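Local coordinates for protein putative alpha-L-fucosidase (Bacteroides thetaiotaomicron, PDB 3EYP) that probably hydrolyses alpha-L-fucosidic linkages as a family 29 glycoside hydrolase and carries an additional F5/8 type C domain, at residues T52-R57 with V106-D111; I383-V386 with H391-T394; K405-I410 with A432-L437. All blocks are in the same frame, centred on the assembly; numbering follows the deposited sequence.

Contact 1 lies in the TIM-barrel domain of the putative fucosidase, in the layer of helices outside the parallel strands, whereas contacts 2 and 3 both belong to the F5/8 type C domain. The centre of contact 1 is about 40 Å from that of contact 2 and about 53 Å from that of contact 3, on the other side of the chain's centre. Contacts 2 and 3, with centres about 21 Å apart, meet where I383 CD1 packs on L437 CD1 at 3.9 Å. Strand 393-401, which begins in contact 2, runs between the strands 408-409 and 434-442 of contact 3. H391 of contact 2 also faces the barrel domain through W221 and A222.

Contact 1: T52-R57 with V106-D111; sequences TALDCR and VREFVD
C56 presses its thiol against the backbone of helix 105-116, with SG 3.6 Å from F109 N and the CB of C56 3.7 Å from E108 O. The sulfur lies beside its own backbone N (chi1 -69°), which brings SG against the F109 N and CA atoms, and the CA atoms of C56 and F109 come within 5.5 Å of each other. At the other end of the contact L54 and E108 approach from opposite directions, and L54 CD2 rests 3.4 Å from E108 OE1, a methyl against a carboxylate oxygen.

No direct hydrogen bond joins the two segments; two waters do that work. One donates to L54 O and to E108 OE1, the latter at 2.6 Å. The second also donates to E108 OE1 and accepts from C56 N at 2.9 Å, an N-H in the first turn of helix 56-65. The carboxylate thus sits near the start of that helix, where the helix end and the salt bridge from OE2 to K99 would both be expected to favour its negative charge. D55 occupies the N-cap, and its OD1 accepts from R57 N at 2.9 Å, from above the carboxylate plane, a bond bent to 139°.

Further out, W98 touches the side chains of both L54 and E108, and R57 forms a salt bridge with E115, about two turns beyond E108 on helix 105-116. The ring of F109 turns from C56 toward the barrel, against A71 and L73 of strand 70-76 and A120 of strand 119-124. Helices 56-65 and 105-116 flank strand 70-76 in the chain, and their close approach through a small cysteine is neighbouring-helix packing in the outer layer of a TIM barrel.

Contact 2: I383-V386 with H391-T394; sequences IEEV and HRTT
A single carboxylate oxygen, E385 OE2, accepts from two successive backbone amides, R392 N at 2.9 Å and T393 N also at 2.9 Å, the T393 bond being the straighter (162°). The two donors come from different directions, T393 N nearly in line with the C-O bond and R392 N from above the carboxylate plane. E385 reaches them with CG roughly trans to its backbone N (chi1 -151°) and the rest of the chain extended, spanning the gap between two backbones that themselves share no hydrogen bond.

The other oxygen, E385 OE1, accepts from the amide of G420 and from a water. That water also donates to T393 O and lies in the plane of the H391 ring, 2.8 Å from H391 ND1, so the histidine is tied to the carboxylate through solvent; the ring and carboxylate planes stand 69° apart. A second water donates both to E385 OE2 and to T393 OG1, the latter at 2.6 Å. Three backbone N-H groups and two waters thus serve the buried carboxylate of E385, which would be expected to favour its charged form.

Packing adds little: R392 CB lies 3.4 Å from E385 OE2, a methylene against the carboxylate oxygen that its own backbone N-H binds, and the T393 side chain also packs on I439 of strand 434-442. The guanidinium of R392 bends away to bond the carbonyls of C445, L389 and A4. The H391 ring reaches toward the barrel domain, with NE2 bonded to A222 N and an edge-to-face contact with W221.

Strands 380-385 and 393-401 belong to different antiparallel sheets, and the loop between them crosses from one to the other. A buried glutamate side chain here pins the far end of that crossover to the strand it has just left, within the beta sandwich of an F5/8 type C domain.

Contact 3: K405-I410 with A432-L437; sequences KNWITI and AKQVRL
W407 and R436 mark the closest backbone approach, their CA atoms 8.0 Å apart, because strand 393-401 runs between strands 408-409 and 434-442; no backbone hydrogen bond joins the two segments directly, and the indole of W407 spans the distance to meet both side chains and backbone of 434-436. R436 crosses over one face of the indole. CB of R436 sits over the six-membered ring of W407, 3.7 Å from its centroid and only 10° off the normal, a CH-pi contact. Beyond it the chain bends at chi3 (74°), which lays the guanidinium flat over the five-membered ring: the planes differ by 11°, and CZ of R436 is 3.9 Å from the five-membered ring centroid of W407, a cation-pi stack. The closest pair is R436 NH1 to W407 CD1 at 3.5 Å.

This is one outer face of the antiparallel sheet in the F5/8 type C beta sandwich. Q434 and R436 direct their side chains toward W407, while V435 between them turns to F378 and L328. A classic beta bulge at K433 and Q434, set opposite T401 of the neighbouring strand, precedes R436.

At the indole's edge, Q434 O lies near the ring plane, 3.7 Å from W407 CZ3, and Q434 CB touches W407 CH2 at 3.8 Å; the amide end of Q434 goes on to bond T371. With a serine in place of W407, the guanidinium of R436 would probably lose the surface it lies on and be freer to turn about its salt bridge to E399, and a gap would probably open beside Q434 CB, where CH2 now sits. I369 of strand 366-372 touches the side chains of W407, Q434 and R436.

Contact 1: T52-R57 with V106-D111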
# COMPACT_ATOMS: atom_id res chain seq x y z
N THR A 52 16.19 24.31 6.00
CA THR A 52 17.35 25.11 5.59
C THR A 52 17.93 24.73 4.26
O THR A 52 18.67 25.50 3.66
CB THR A 52 18.41 25.15 6.66
OG1 THR A 52 18.79 23.81 7.07
CG2 THR A 52 17.85 26.00 7.88
N ALA A 53 17.51 23.59 3.75
CA ALA A 53 18.02 23.13 2.47
C ALA A 53 17.01 22.23 1.76
O ALA A 53 17.38 21.22 1.20
CB ALA A 53 19.36 22.37 2.65
N LEU A 54 15.76 22.66 1.83
CA LEU A 54 14.62 21.84 1.37
C LEU A 54 14.71 21.59 -0.13
O LEU A 54 14.97 22.49 -0.95
CB LEU A 54 13.28 22.50 1.70
CG LEU A 54 12.04 21.85 1.08
CD1 LEU A 54 11.62 20.66 2.01
CD2 LEU A 54 10.84 22.78 0.88
N ASP A 55 14.55 20.33 -0.48
CA ASP A 55 14.60 19.91 -1.89
C ASP A 55 13.79 18.66 -2.12
O ASP A 55 14.23 17.53 -1.87
CB ASP A 55 16.03 19.63 -2.34
CG ASP A 55 16.15 19.45 -3.83
OD1 ASP A 55 15.14 19.41 -4.54
OD2 ASP A 55 17.29 19.34 -4.30
N CYS A 56 12.59 18.91 -2.53
CA CYS A 56 11.62 17.80 -2.86
C CYS A 56 12.11 16.92 -4.02
O CYS A 56 11.64 15.79 -4.21
CB CYS A 56 10.25 18.35 -3.15
SG CYS A 56 9.43 19.06 -1.66
N ARG A 57 13.06 17.44 -4.78
CA ARG A 57 13.65 16.67 -5.89
C ARG A 57 14.49 15.54 -5.30
O ARG A 57 14.49 14.39 -5.78
CB ARG A 57 14.49 17.55 -6.85
CG ARG A 57 13.64 18.67 -7.59
CD ARG A 57 14.52 19.54 -8.49
NE ARG A 57 14.80 18.84 -9.73
CZ ARG A 57 15.95 18.24 -10.06
NH1 ARG A 57 16.03 17.61 -11.21
NH2 ARG A 57 17.03 18.28 -9.28
N VAL A 106 3.80 22.28 -0.39
CA VAL A 106 2.89 21.46 -1.23
C VAL A 106 3.22 21.71 -2.73
O VAL A 106 3.41 20.78 -3.49
CB VAL A 106 1.39 21.62 -0.92
CG1 VAL A 106 0.59 20.69 -1.80
CG2 VAL A 106 1.05 21.21 0.58
N ARG A 107 3.39 22.96 -3.08
CA ARG A 107 3.82 23.37 -4.43
C ARG A 107 5.11 22.64 -4.84
O ARG A 107 5.15 21.98 -5.85
CB ARG A 107 4.07 24.87 -4.52
CG ARG A 107 4.22 25.47 -5.94
CD ARG A 107 3.15 25.03 -6.95
NE ARG A 107 1.88 25.69 -6.64
CZ ARG A 107 0.69 25.28 -7.06
NH1 ARG A 107 0.57 24.23 -7.84
NH2 ARG A 107 -0.40 25.94 -6.71
N GLU A 108 6.17 22.83 -4.09
CA GLU A 108 7.47 22.16 -4.33
C GLU A 108 7.33 20.64 -4.52
O GLU A 108 7.91 20.02 -5.42
CB GLU A 108 8.45 22.48 -3.18
CG GLU A 108 8.66 24.02 -3.08
CD GLU A 108 9.95 24.48 -2.44
OE1 GLU A 108 10.94 23.72 -2.39
OE2 GLU A 108 9.98 25.68 -2.06
N PHE A 109 6.57 20.06 -3.61
CA PHE A 109 6.24 18.64 -3.64
C PHE A 109 5.61 18.18 -4.94
O PHE A 109 6.15 17.31 -5.64
CB PHE A 109 5.38 18.26 -2.41
CG PHE A 109 4.88 16.84 -2.44
CD1 PHE A 109 5.74 15.75 -2.27
CD2 PHE A 109 3.54 16.59 -2.65
CE1 PHE A 109 5.26 14.45 -2.32
CE2 PHE A 109 3.08 15.31 -2.70
CZ PHE A 109 3.95 14.24 -2.53
N VAL A 110 4.44 18.75 -5.26
CA VAL A 110 3.75 18.37 -6.50
C VAL A 110 4.54 18.74 -7.74
O VAL A 110 4.42 18.06 -8.76
CB VAL A 110 2.28 18.91 -6.68
CG1 VAL A 110 1.36 18.43 -5.56
CG2 VAL A 110 2.24 20.39 -6.83
N ASP A 111 5.37 19.77 -7.67
CA ASP A 111 6.19 20.13 -8.85
C ASP A 111 7.24 19.04 -9.06
O ASP A 111 7.43 18.55 -10.18
CB ASP A 111 6.83 21.52 -8.74
CG ASP A 111 5.84 22.65 -9.01
OD1 ASP A 111 4.74 22.41 -9.55
OD2 ASP A 111 6.16 23.79 -8.62
O HOH W 1 13.12 24.73 -1.38
O HOH W 2 11.95 21.60 -3.54

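Contact 2: I383-V386 with H391-T394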
# COMPACT_ATOMS: atom_id res chain seq x y z
N ILE A 383 2.37 -16.09 -6.34
CA ILE A 383 1.19 -16.41 -7.10
C ILE A 383 0.30 -15.17 -7.16
O ILE A 383 0.18 -14.44 -6.18
CB ILE A 383 0.49 -17.67 -6.46
CG1 ILE A 383 -0.61 -18.23 -7.36
CG2 ILE A 383 -0.10 -17.40 -5.06
CD1 ILE A 383 -0.97 -19.63 -6.94
N GLU A 384 -0.25 -14.93 -8.35
CA GLU A 384 -1.08 -13.74 -8.67
C GLU A 384 -2.37 -14.10 -9.37
O GLU A 384 -2.38 -14.76 -10.40
CB GLU A 384 -0.30 -12.74 -9.54
CG GLU A 384 0.99 -12.27 -8.90
CD GLU A 384 1.86 -11.45 -9.85
OE1 GLU A 384 1.59 -11.37 -11.06
OE2 GLU A 384 2.84 -10.86 -9.37
N GLU A 385 -3.46 -13.65 -8.79
CA GLU A 385 -4.81 -13.86 -9.29
C GLU A 385 -5.24 -12.74 -10.21
O GLU A 385 -4.70 -11.60 -10.18
CB GLU A 385 -5.78 -13.98 -8.08
CG GLU A 385 -6.98 -14.82 -8.31
CD GLU A 385 -7.71 -15.20 -7.00
OE1 GLU A 385 -7.47 -14.53 -5.95
OE2 GLU A 385 -8.53 -16.17 -7.03
N VAL A 386 -6.17 -13.09 -11.10
CA VAL A 386 -6.80 -12.11 -11.99
C VAL A 386 -7.85 -11.37 -11.16
O VAL A 386 -8.97 -11.75 -11.08
CB VAL A 386 -7.47 -12.81 -13.25
CG1 VAL A 386 -8.12 -11.78 -14.18
CG2 VAL A 386 -6.41 -13.63 -14.02
N HIS A 391 -11.96 -12.60 -5.90
CA HIS A 391 -11.34 -13.66 -5.12
C HIS A 391 -12.04 -14.97 -5.50
O HIS A 391 -13.20 -15.24 -5.11
CB HIS A 391 -11.46 -13.47 -3.60
CG HIS A 391 -10.42 -12.55 -3.00
ND1 HIS A 391 -9.09 -12.89 -2.88
CD2 HIS A 391 -10.56 -11.36 -2.38
CE1 HIS A 391 -8.44 -11.90 -2.27
NE2 HIS A 391 -9.32 -10.96 -1.96
N ARG A 392 -11.31 -15.81 -6.21
CA ARG A 392 -11.89 -17.06 -6.75
C ARG A 392 -11.40 -18.26 -6.01
O ARG A 392 -12.16 -19.06 -5.52
CB ARG A 392 -11.54 -17.18 -8.24
CG ARG A 392 -12.06 -16.03 -9.03
CD ARG A 392 -11.61 -16.06 -10.46
NE ARG A 392 -12.39 -16.98 -11.27
CZ ARG A 392 -13.58 -16.73 -11.79
NH1 ARG A 392 -14.18 -17.67 -12.50
NH2 ARG A 392 -14.21 -15.58 -11.58
N THR A 393 -10.10 -18.40 -5.99
CA THR A 393 -9.43 -19.49 -5.22
C THR A 393 -9.37 -19.18 -3.73
O THR A 393 -9.12 -18.04 -3.32
CB THR A 393 -8.01 -19.77 -5.79
OG1 THR A 393 -8.17 -20.18 -7.18
CG2 THR A 393 -7.28 -20.80 -4.95
N THR A 394 -9.66 -20.21 -2.93
CA THR A 394 -9.71 -20.06 -1.49
C THR A 394 -8.93 -21.06 -0.70
O THR A 394 -8.87 -20.97 0.52
CB THR A 394 -11.16 -20.07 -0.94
OG1 THR A 394 -11.81 -21.31 -1.28
CG2 THR A 394 -11.97 -18.89 -1.47
O HOH W 3 -8.06 -15.36 -3.63
O HOH W 4 -8.03 -18.28 -8.89

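Contact 3: K405-I410 with A432-L437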
# COMPACT_ATOMS: atom_id res chain seq x y z
N LYS A 405 9.16 -40.17 -6.46
CA LYS A 405 8.61 -41.27 -5.65
C LYS A 405 7.42 -40.74 -4.83
O LYS A 405 6.40 -41.42 -4.59
CB LYS A 405 9.69 -41.86 -4.73
N ASN A 406 7.55 -39.50 -4.41
CA ASN A 406 6.50 -38.84 -3.67
C ASN A 406 6.56 -37.30 -3.72
O ASN A 406 7.63 -36.71 -3.88
CB ASN A 406 6.52 -39.34 -2.22
N TRP A 407 5.38 -36.70 -3.62
CA TRP A 407 5.25 -35.25 -3.42
C TRP A 407 5.55 -34.91 -1.98
O TRP A 407 4.94 -35.46 -1.05
CB TRP A 407 3.85 -34.75 -3.78
CG TRP A 407 3.59 -34.81 -5.22
CD1 TRP A 407 2.67 -35.59 -5.84
CD2 TRP A 407 4.25 -34.06 -6.25
NE1 TRP A 407 2.71 -35.39 -7.21
CE2 TRP A 407 3.66 -34.44 -7.48
CE3 TRP A 407 5.25 -33.09 -6.26
CZ2 TRP A 407 4.07 -33.92 -8.68
CZ3 TRP A 407 5.64 -32.57 -7.46
CH2 TRP A 407 5.05 -32.97 -8.65
N ILE A 408 6.49 -33.98 -1.82
CA ILE A 408 6.93 -33.49 -0.52
C ILE A 408 6.25 -32.15 -0.30
O ILE A 408 6.20 -31.32 -1.19
CB ILE A 408 8.48 -33.32 -0.45
CG1 ILE A 408 9.17 -34.66 -0.69
CG2 ILE A 408 8.93 -32.79 0.91
CD1 ILE A 408 9.78 -34.76 -2.10
N THR A 409 5.68 -31.99 0.88
CA THR A 409 4.95 -30.76 1.16
C THR A 409 5.95 -29.68 1.51
O THR A 409 7.07 -29.95 1.91
CB THR A 409 3.92 -30.89 2.28
OG1 THR A 409 4.59 -30.88 3.57
CG2 THR A 409 3.03 -32.10 2.09
N ILE A 410 5.52 -28.44 1.31
CA ILE A 410 6.28 -27.27 1.72
C ILE A 410 5.54 -26.65 2.89
O ILE A 410 4.45 -26.16 2.72
CB ILE A 410 6.41 -26.24 0.57
CG1 ILE A 410 7.17 -26.85 -0.62
CG2 ILE A 410 7.18 -25.02 1.07
CD1 ILE A 410 7.18 -26.01 -1.89
N ALA A 432 14.36 -29.17 -6.26
CA ALA A 432 13.19 -29.77 -6.92
C ALA A 432 13.44 -30.11 -8.34
O ALA A 432 14.07 -29.36 -9.06
CB ALA A 432 11.93 -28.82 -6.82
N LYS A 433 12.92 -31.26 -8.73
CA LYS A 433 12.87 -31.64 -10.13
C LYS A 433 11.50 -31.40 -10.70
O LYS A 433 11.34 -31.11 -11.86
CB LYS A 433 13.24 -33.12 -10.31
CG LYS A 433 13.99 -33.39 -11.60
CD LYS A 433 13.46 -32.56 -12.78
CE LYS A 433 12.55 -33.40 -13.67
NZ LYS A 433 13.30 -33.97 -14.83
N GLN A 434 10.51 -31.52 -9.85
CA GLN A 434 9.14 -31.14 -10.21
C GLN A 434 8.45 -30.39 -9.08
O GLN A 434 8.74 -30.59 -7.92
CB GLN A 434 8.31 -32.39 -10.50
CG GLN A 434 8.85 -33.27 -11.60
CD GLN A 434 7.95 -34.45 -11.77
OE1 GLN A 434 8.00 -35.37 -10.96
NE2 GLN A 434 7.05 -34.39 -12.75
N VAL A 435 7.55 -29.51 -9.49
CA VAL A 435 6.76 -28.68 -8.58
C VAL A 435 5.30 -28.82 -8.93
O VAL A 435 4.90 -28.67 -10.09
CB VAL A 435 7.12 -27.16 -8.69
CG1 VAL A 435 6.17 -26.26 -7.78
CG2 VAL A 435 8.60 -26.92 -8.40
N ARG A 436 4.52 -29.06 -7.90
CA ARG A 436 3.07 -29.12 -8.02
C ARG A 436 2.32 -27.98 -7.35
O ARG A 436 2.50 -27.71 -6.15
CB ARG A 436 2.52 -30.46 -7.49
CG ARG A 436 1.03 -30.56 -7.67
CD ARG A 436 0.49 -31.97 -7.61
NE ARG A 436 0.46 -32.52 -6.26
CZ ARG A 436 -0.30 -33.56 -5.91
NH1 ARG A 436 -0.29 -34.03 -4.68
NH2 ARG A 436 -1.11 -34.11 -6.81
N LEU A 437 1.45 -27.36 -8.13
CA LEU A 437 0.51 -26.35 -7.62
C LEU A 437 -0.88 -26.96 -7.55
O LEU A 437 -1.46 -27.34 -8.57
CB LEU A 437 0.49 -25.12 -8.52
CG LEU A 437 -0.56 -24.06 -8.19
CD1 LEU A 437 -0.37 -23.51 -6.72
CD2 LEU A 437 -0.51 -22.96 -9.25